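PDB 4LYP: Exo-beta-1,4-mannosidase from Rhizomucor miehei, which probably hydrolyses beta-1,4-mannosidic bonds, releasing mannose from chain ends, and can transfer glycosyl groups, as a family 5 glycoside hydrolase. Local coordinates for residues 104-112 and 169-177. Residues are numbered along the deposited sequence; the frame is centred on the assembly and turned at random.
Sequences GPDDQPYRM and NQTIPYPVG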
loop_
_atom_site.group_PDB
_atom_site.type_symbol
_atom_site.label_atom_id
_atom_site.label_comp_id
_atom_site.label_asym_id
_atom_site.label_seq_id
_atom_site.Cartn_x
_atom_site.Cartn_y
_atom_site.Cartn_z
ATOM N N GLY A 104 4.213 -14.391 -11.109
ATOM C CA GLY A 104 3.425 -15.369 -11.867
ATOM C C GLY A 104 3.427 -16.727 -11.164
ATOM O O GLY A 104 3.765 -16.809 -9.965
ATOM N N PRO A 105 3.070 -17.807 -11.839
ATOM C CA PRO A 105 2.715 -17.835 -13.292
ATOM C C PRO A 105 1.399 -17.107 -13.608
ATOM O O PRO A 105 0.557 -16.876 -12.710
ATOM C CB PRO A 105 2.620 -19.334 -13.579
ATOM C CG PRO A 105 2.314 -19.964 -12.320
ATOM C CD PRO A 105 2.993 -19.175 -11.220
ATOM N N ASP A 106 1.204 -16.802 -14.884
ATOM C CA ASP A 106 0.119 -15.935 -15.318
ATOM C C ASP A 106 -1.177 -16.678 -15.615
ATOM O O ASP A 106 -2.104 -16.110 -16.197
ATOM C CB ASP A 106 0.561 -15.150 -16.580
ATOM C CG ASP A 106 1.674 -14.097 -16.241
ATOM O OD1 ASP A 106 1.446 -13.397 -15.215
ATOM O OD2 ASP A 106 2.645 -13.996 -16.958
ATOM N N ASP A 107 -1.293 -17.945 -15.167
ATOM C CA ASP A 107 -2.516 -18.718 -15.268
ATOM C C ASP A 107 -3.204 -18.828 -13.912
ATOM O O ASP A 107 -4.052 -19.751 -13.722
ATOM C CB ASP A 107 -2.212 -20.125 -15.854
ATOM C CG ASP A 107 -1.381 -20.958 -14.942
ATOM O OD1 ASP A 107 -0.764 -20.480 -13.964
ATOM O OD2 ASP A 107 -1.227 -22.195 -15.221
ATOM N N GLN A 108 -2.877 -17.981 -12.946
ATOM C CA GLN A 108 -3.434 -18.105 -11.594
ATOM C C GLN A 108 -4.596 -17.122 -11.405
ATOM O O GLN A 108 -4.552 -15.980 -11.828
ATOM C CB GLN A 108 -2.392 -17.831 -10.540
ATOM C CG GLN A 108 -1.229 -18.888 -10.595
ATOM C CD GLN A 108 -1.763 -20.268 -10.265
ATOM O OE1 GLN A 108 -2.299 -20.481 -9.166
ATOM N NE2 GLN A 108 -1.626 -21.193 -11.206
ATOM N N PRO A 109 -5.649 -17.562 -10.722
ATOM C CA PRO A 109 -6.757 -16.650 -10.358
ATOM C C PRO A 109 -6.314 -15.711 -9.274
ATOM O O PRO A 109 -5.315 -15.910 -8.560
ATOM C CB PRO A 109 -7.825 -17.633 -9.868
ATOM C CG PRO A 109 -7.011 -18.785 -9.237
ATOM C CD PRO A 109 -5.815 -18.920 -10.137
ATOM N N TYR A 110 -7.091 -14.648 -9.081
ATOM C CA TYR A 110 -7.024 -13.756 -7.926
ATOM C C TYR A 110 -5.793 -12.861 -7.923
ATOM O O TYR A 110 -5.481 -12.282 -6.855
ATOM C CB TYR A 110 -7.141 -14.501 -6.575
ATOM C CG TYR A 110 -8.237 -15.539 -6.552
ATOM C CD1 TYR A 110 -9.558 -15.224 -6.873
ATOM C CD2 TYR A 110 -7.899 -16.857 -6.320
ATOM C CE1 TYR A 110 -10.546 -16.222 -6.931
ATOM C CE2 TYR A 110 -8.858 -17.888 -6.339
ATOM C CZ TYR A 110 -10.136 -17.573 -6.673
ATOM O OH TYR A 110 -11.102 -18.551 -6.751
ATOM N N ARG A 111 -5.079 -12.664 -9.041
ATOM C CA ARG A 111 -3.864 -11.885 -8.996
ATOM C C ARG A 111 -3.683 -11.011 -10.229
ATOM O O ARG A 111 -4.224 -11.226 -11.340
ATOM C CB ARG A 111 -2.575 -12.720 -8.795
ATOM C CG ARG A 111 -2.266 -13.708 -9.959
ATOM C CD ARG A 111 -0.953 -14.419 -9.764
ATOM N NE ARG A 111 -1.023 -15.344 -8.663
ATOM C CZ ARG A 111 -0.044 -16.234 -8.370
ATOM N NH1 ARG A 111 -0.252 -17.136 -7.448
ATOM N NH2 ARG A 111 1.119 -16.111 -9.006
ATOM N N MET A 112 -2.824 -10.004 -10.082
ATOM C CA MET A 112 -2.465 -9.095 -11.146
ATOM C C MET A 112 -1.899 -9.840 -12.321
ATOM O O MET A 112 -1.032 -10.705 -12.174
ATOM C CB MET A 112 -1.368 -8.179 -10.614
ATOM C CG MET A 112 -1.879 -7.249 -9.468
ATOM S SD MET A 112 -0.589 -6.698 -8.288
ATOM C CE MET A 112 0.439 -5.606 -9.267
ATOM N N ASN A 169 4.985 -27.121 -5.817
ATOM C CA ASN A 169 3.542 -27.384 -5.897
ATOM C C ASN A 169 2.814 -26.078 -6.147
ATOM O O ASN A 169 2.745 -25.246 -5.273
ATOM C CB ASN A 169 3.149 -27.989 -4.579
ATOM N N GLN A 170 2.291 -25.898 -7.354
ATOM C CA GLN A 170 1.616 -24.705 -7.717
ATOM C C GLN A 170 0.158 -24.628 -7.218
ATOM O O GLN A 170 -0.510 -23.580 -7.458
ATOM C CB GLN A 170 1.705 -24.545 -9.255
ATOM C CG GLN A 170 1.147 -23.184 -9.786
ATOM C CD GLN A 170 1.804 -21.982 -9.139
ATOM O OE1 GLN A 170 3.063 -21.814 -9.250
ATOM N NE2 GLN A 170 1.011 -21.113 -8.508
ATOM N N THR A 171 -0.365 -25.665 -6.543
ATOM C CA THR A 171 -1.737 -25.630 -6.032
ATOM C C THR A 171 -1.795 -24.904 -4.696
ATOM O O THR A 171 -1.768 -25.426 -3.626
ATOM C CB THR A 171 -2.304 -27.039 -5.919
ATOM O OG1 THR A 171 -2.162 -27.712 -7.176
ATOM C CG2 THR A 171 -3.783 -27.016 -5.558
ATOM N N ILE A 172 -1.907 -23.615 -4.793
ATOM C CA ILE A 172 -1.910 -22.762 -3.573
ATOM C C ILE A 172 -3.333 -22.834 -2.991
ATOM O O ILE A 172 -4.295 -22.664 -3.741
ATOM C CB ILE A 172 -1.519 -21.357 -3.975
ATOM C CG1 ILE A 172 -0.085 -21.307 -4.493
ATOM C CG2 ILE A 172 -1.712 -20.360 -2.834
ATOM C CD1 ILE A 172 0.290 -19.929 -5.030
ATOM N N PRO A 173 -3.472 -22.960 -1.665
ATOM C CA PRO A 173 -4.827 -23.045 -1.074
ATOM C C PRO A 173 -5.377 -21.611 -0.918
ATOM O O PRO A 173 -5.451 -21.051 0.208
ATOM C CB PRO A 173 -4.519 -23.707 0.277
ATOM C CG PRO A 173 -3.126 -23.223 0.643
ATOM C CD PRO A 173 -2.400 -23.288 -0.691
ATOM N N TYR A 174 -5.836 -21.035 -2.031
ATOM C CA TYR A 174 -6.408 -19.701 -1.965
ATOM C C TYR A 174 -7.621 -19.748 -1.037
ATOM O O TYR A 174 -8.388 -20.725 -0.993
ATOM C CB TYR A 174 -6.865 -19.255 -3.387
ATOM C CG TYR A 174 -5.739 -19.145 -4.375
ATOM C CD1 TYR A 174 -4.627 -18.288 -4.093
ATOM C CD2 TYR A 174 -5.690 -19.905 -5.547
ATOM C CE1 TYR A 174 -3.581 -18.179 -4.992
ATOM C CE2 TYR A 174 -4.663 -19.842 -6.458
ATOM C CZ TYR A 174 -3.599 -18.959 -6.162
ATOM O OH TYR A 174 -2.545 -18.826 -7.025
ATOM N N PRO A 175 -7.836 -18.651 -0.284
ATOM C CA PRO A 175 -8.907 -18.684 0.818
ATOM C C PRO A 175 -10.287 -18.350 0.234
ATOM O O PRO A 175 -10.869 -17.313 0.442
ATOM C CB PRO A 175 -8.383 -17.630 1.803
ATOM C CG PRO A 175 -7.660 -16.669 0.929
ATOM C CD PRO A 175 -6.961 -17.501 -0.137
ATOM N N VAL A 176 -10.775 -19.267 -0.557
ATOM C CA VAL A 176 -12.101 -19.225 -1.192
ATOM C C VAL A 176 -12.757 -20.610 -0.957
ATOM O O VAL A 176 -12.133 -21.558 -0.507
ATOM C CB VAL A 176 -12.029 -18.939 -2.718
ATOM C CG1 VAL A 176 -11.413 -17.577 -2.942
ATOM C CG2 VAL A 176 -11.272 -20.044 -3.475
ATOM N N GLY A 177 -14.063 -20.656 -1.192
ATOM C CA GLY A 177 -14.885 -21.814 -0.843
ATOM C C GLY A 177 -14.756 -22.202 0.625
ATOM O O GLY A 177 -14.956 -21.347 1.529
#
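Tyr-174 meets Tyr-110 in an offset edge-to-face pair, the edge of Tyr-110 turned to the face of Tyr-174. The ring centroids are 5.4 Å apart and the planes stand at 74°. CD2 of Tyr-110 comes within 3.7 Å of Tyr-174 CG. Over the opposite face, toward the rim, lies the carbonyl O of Ile-172. Val-176 packs its two methyls against CZ and OH of Tyr-110.

The hydroxyl of Tyr-174 donates to Gln-108 OE1, with 2.7 Å between Tyr-174 OH and that oxygen, in the carbonyl plane and on a lone pair. Arg-111 NH1 makes a weak bond to Tyr-174 OH, 2.9 Å long. Arg-111 NH2 bonds Glu-103 O and, weakly, Gly-104 O. Gln-108 NE2 is tied to Asp-107 OD1, which helps fix the amide's rotation.

Gln-170 bends at chi2 (55°), placing OE1 3.3 Å from Pro-105 CD. Gln-161 of helix 158-167 bonds both Gln-170 OE1 and Arg-111 NH1.

The loop after strand 95-99 lies on the C-terminal side of the TIM-barrel strands, where this fold has its active site. Tyr-110's side chain is about 12 Å from a bound guanidine. The other loop links helices 158-167 and 181-193; its Pro-173 and Pro-175 rest on helix 181-193.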